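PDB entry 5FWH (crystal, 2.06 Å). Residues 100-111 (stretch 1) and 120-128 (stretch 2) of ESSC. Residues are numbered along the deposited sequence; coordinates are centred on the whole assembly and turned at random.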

# COMPACT_ATOMS: atom_id res chain seq x y z
N VAL A 100 -13.36 -2.06 -16.77
CA VAL A 100 -14.43 -1.40 -16.05
C VAL A 100 -15.06 -0.29 -16.91
O VAL A 100 -15.72 0.59 -16.37
CB VAL A 100 -13.97 -0.84 -14.69
CG1 VAL A 100 -13.55 -1.96 -13.74
CG2 VAL A 100 -12.82 0.17 -14.86
N GLY A 101 -14.87 -0.36 -18.22
CA GLY A 101 -15.51 0.53 -19.18
C GLY A 101 -17.04 0.55 -19.18
O GLY A 101 -17.65 1.52 -19.63
N GLN A 102 -17.67 -0.50 -18.69
CA GLN A 102 -19.11 -0.50 -18.54
C GLN A 102 -19.54 -0.31 -17.11
O GLN A 102 -20.65 -0.66 -16.81
CB GLN A 102 -19.69 -1.82 -19.04
CG GLN A 102 -19.14 -2.25 -20.37
CD GLN A 102 -19.96 -1.75 -21.52
OE1 GLN A 102 -20.50 -2.54 -22.30
NE2 GLN A 102 -20.06 -0.43 -21.65
N GLN A 103 -18.69 0.21 -16.23
CA GLN A 103 -19.05 0.49 -14.84
C GLN A 103 -19.03 2.00 -14.61
O GLN A 103 -18.15 2.69 -15.10
CB GLN A 103 -18.00 -0.08 -13.90
CG GLN A 103 -17.71 -1.57 -14.01
CD GLN A 103 -18.65 -2.46 -13.23
OE1 GLN A 103 -19.22 -3.41 -13.77
NE2 GLN A 103 -18.82 -2.17 -11.95
N SER A 104 -19.97 2.50 -13.82
CA SER A 104 -19.88 3.86 -13.28
C SER A 104 -19.49 3.90 -11.78
O SER A 104 -19.32 4.99 -11.22
CB SER A 104 -21.21 4.55 -13.49
OG SER A 104 -22.22 3.74 -12.91
N GLU A 105 -19.36 2.73 -11.13
CA GLU A 105 -19.04 2.67 -9.69
C GLU A 105 -18.32 1.37 -9.35
O GLU A 105 -18.68 0.34 -9.88
CB GLU A 105 -20.34 2.76 -8.88
CG GLU A 105 -20.22 2.50 -7.39
CD GLU A 105 -19.99 3.76 -6.57
OE1 GLU A 105 -20.97 4.53 -6.35
OE2 GLU A 105 -18.84 3.99 -6.14
N VAL A 106 -17.25 1.46 -8.54
CA VAL A 106 -16.49 0.28 -8.02
C VAL A 106 -16.38 0.45 -6.49
O VAL A 106 -15.82 1.45 -6.01
CB VAL A 106 -15.11 0.14 -8.69
CG1 VAL A 106 -14.34 -1.07 -8.16
CG2 VAL A 106 -15.27 -0.08 -10.16
N LEU A 107 -16.93 -0.51 -5.74
CA LEU A 107 -16.84 -0.52 -4.30
C LEU A 107 -15.79 -1.47 -3.88
O LEU A 107 -15.76 -2.61 -4.34
CB LEU A 107 -18.16 -0.96 -3.63
CG LEU A 107 -18.15 -1.08 -2.06
CD1 LEU A 107 -17.71 0.22 -1.35
CD2 LEU A 107 -19.52 -1.53 -1.50
N VAL A 108 -14.94 -1.00 -2.98
CA VAL A 108 -13.84 -1.75 -2.45
C VAL A 108 -14.07 -1.75 -0.95
O VAL A 108 -13.98 -0.72 -0.31
CB VAL A 108 -12.52 -1.05 -2.76
CG1 VAL A 108 -11.40 -1.90 -2.23
CG2 VAL A 108 -12.35 -0.91 -4.30
N SER A 109 -14.41 -2.91 -0.41
CA SER A 109 -14.63 -3.08 1.02
C SER A 109 -14.82 -4.56 1.34
O SER A 109 -14.57 -5.43 0.52
CB SER A 109 -15.89 -2.35 1.43
OG SER A 109 -16.99 -3.07 0.90
N ASN A 110 -15.25 -4.83 2.57
CA ASN A 110 -15.43 -6.17 3.00
C ASN A 110 -16.84 -6.59 2.96
O ASN A 110 -17.12 -7.73 3.28
CB ASN A 110 -14.88 -6.41 4.39
CG ASN A 110 -14.61 -7.86 4.61
OD1 ASN A 110 -14.01 -8.52 3.76
ND2 ASN A 110 -15.10 -8.39 5.70
N ASP A 111 -17.72 -5.70 2.49
CA ASP A 111 -19.11 -6.05 2.25
C ASP A 111 -19.27 -7.16 1.21
O ASP A 111 -18.48 -7.19 0.18
CB ASP A 111 -19.91 -4.83 1.82
CG ASP A 111 -19.90 -3.75 2.85
OD1 ASP A 111 -20.74 -3.79 3.81
OD2 ASP A 111 -19.03 -2.87 2.74
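Stretch 2 120-128: NARFSLRKH

Stretch 2 pairs with stretch 1 as an antiparallel beta strand, joined by a ladder of backbone hydrogen bonds, with an apolar row on one face of the sheet and two salt bridges from its side chains. The strands are 105-109 and 123-128; their axes approach to 4.6 Å, and the N-to-C directions differ by 173°, so stretch 2 runs almost exactly opposite to stretch 1.

The register follows from the CA spacings and the hydrogen bonds together. Val106 and Leu125 form a hydrogen-bonded pair (CA to CA 4.9 Å): Val106 N donates to Leu125 O at 2.8 Å, and Leu125 N to Val106 O at 2.7 Å, with angles at hydrogen of 164° and 165°. Two residues on, Val108 and Phe123 repeat the pattern, Val108 N to Phe123 O at 3.0 Å and Phe123 N to Val108 O at 2.8 Å. Beyond the other end, Lys127 N reaches Ser104 O at 2.9 Å and 174°, nearly linear. Between these lie the non-hydrogen-bonded pairs Glu105 with Arg126 and Leu107 with Ser124, whose CA atoms are closer, 4.5 Å in each case. Here CA-H groups approach carbonyls instead, as in Glu105 CA to Leu125 O at 3.2 Å.

Side chains alternate between the faces. Val106, Val108, Phe123 and Leu125 share one, where Val106 CB lies 4.1 Å from Leu125 CB. With chi1 of Phe123 at 63° (p), its ring comes beneath Val108: Val108 CB is 3.9 Å from the ring centroid and only 11° off the normal, a CH-pi contact over the face, while Val108 CG2 is 3.7 Å from Phe123 CZ. Ala121 extends this apolar contact, its CB 4.2 Å from Val108 CG1.

The other face carries Glu105, Leu107, Ser124 and Arg126. Glu105 OE1 accepts from Arg126 NE at 2.7 Å in a salt bridge at the guanidinium edge; the bond from Arg126 NE to Glu105 OE2, at 3.3 Å, is weak. Leu107 CD1 packs 3.6 Å from Phe123 O.

Past the Val108-Phe123 pair, Arg122 still lies close, its CA 4.3 Å from Ser109 CA. Both Arg122 NH1 and Arg122 NH2 donate to Asp111 OD2, each at 3.1 Å, so one carboxylate oxygen receives two donors near the guanidinium plane. Ser109 CB covers one guanidinium face, 3.7 Å from Arg122 NH1, and Ser109 OG donates to Asp111 OD2 at 2.8 Å, linking the same acceptor back to the strand. The two stretches together bury 701 Å².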

# COMPACT_ATOMS: atom_id res chain seq x y z
N ASN A 120 -8.60 -5.08 3.72
CA ASN A 120 -7.49 -4.09 3.78
C ASN A 120 -7.82 -2.62 3.51
O ASN A 120 -7.01 -1.76 3.83
CB ASN A 120 -6.37 -4.45 2.76
CG ASN A 120 -5.92 -5.88 2.86
OD1 ASN A 120 -5.74 -6.55 1.84
ND2 ASN A 120 -5.76 -6.38 4.09
N ALA A 121 -8.97 -2.35 2.90
CA ALA A 121 -9.30 -1.03 2.38
C ALA A 121 -10.79 -0.89 2.35
O ALA A 121 -11.47 -1.86 2.23
CB ALA A 121 -8.78 -0.91 0.94
N ARG A 122 -11.28 0.33 2.38
CA ARG A 122 -12.65 0.56 2.19
C ARG A 122 -12.79 1.90 1.50
O ARG A 122 -12.53 2.91 2.12
CB ARG A 122 -13.39 0.51 3.57
CG ARG A 122 -14.78 1.14 3.59
CD ARG A 122 -15.43 1.06 4.98
NE ARG A 122 -15.77 -0.33 5.26
CZ ARG A 122 -16.84 -0.96 4.78
NH1 ARG A 122 -17.73 -0.35 3.99
NH2 ARG A 122 -17.03 -2.24 5.07
N PHE A 123 -13.31 1.92 0.28
CA PHE A 123 -13.45 3.18 -0.43
C PHE A 123 -14.29 2.93 -1.66
O PHE A 123 -14.56 1.80 -1.95
CB PHE A 123 -12.05 3.78 -0.79
CG PHE A 123 -11.21 2.92 -1.73
CD1 PHE A 123 -11.28 3.09 -3.13
CD2 PHE A 123 -10.27 2.01 -1.22
CE1 PHE A 123 -10.53 2.32 -4.01
CE2 PHE A 123 -9.45 1.26 -2.13
CZ PHE A 123 -9.62 1.39 -3.50
N SER A 124 -14.79 3.95 -2.33
CA SER A 124 -15.47 3.66 -3.57
C SER A 124 -14.86 4.46 -4.67
O SER A 124 -14.18 5.40 -4.40
CB SER A 124 -16.99 3.87 -3.48
OG SER A 124 -17.28 5.22 -3.32
N LEU A 125 -15.01 3.99 -5.89
CA LEU A 125 -14.57 4.70 -7.10
C LEU A 125 -15.81 5.02 -7.94
O LEU A 125 -16.62 4.14 -8.19
CB LEU A 125 -13.62 3.85 -7.89
CG LEU A 125 -12.28 3.47 -7.19
CD1 LEU A 125 -11.48 2.58 -8.12
CD2 LEU A 125 -11.38 4.63 -6.95
N ARG A 126 -15.94 6.27 -8.37
CA ARG A 126 -17.08 6.66 -9.17
C ARG A 126 -16.73 7.47 -10.37
O ARG A 126 -15.94 8.44 -10.29
CB ARG A 126 -18.00 7.54 -8.37
CG ARG A 126 -18.92 6.76 -7.52
CD ARG A 126 -19.79 7.68 -6.72
NE ARG A 126 -20.14 6.98 -5.51
CZ ARG A 126 -20.51 7.55 -4.37
NH1 ARG A 126 -20.68 8.88 -4.25
NH2 ARG A 126 -20.77 6.75 -3.35
N LYS A 127 -17.38 7.12 -11.45
CA LYS A 127 -17.10 7.68 -12.72
C LYS A 127 -18.07 8.80 -13.01
O LYS A 127 -19.28 8.62 -12.91
CB LYS A 127 -17.21 6.61 -13.78
CG LYS A 127 -16.45 6.98 -15.02
CD LYS A 127 -16.44 5.83 -15.97
CE LYS A 127 -15.57 6.15 -17.16
NZ LYS A 127 -15.98 5.33 -18.33
N HIS A 128 -17.53 9.97 -13.31
CA HIS A 128 -18.34 11.14 -13.68
C HIS A 128 -17.72 11.70 -14.95
O HIS A 128 -16.52 11.91 -15.00
CB HIS A 128 -18.33 12.21 -12.58
CG HIS A 128 -18.83 11.75 -11.24
ND1 HIS A 128 -20.07 11.18 -11.05
CD2 HIS A 128 -18.27 11.83 -10.00
CE1 HIS A 128 -20.25 10.91 -9.76
NE2 HIS A 128 -19.17 11.30 -9.11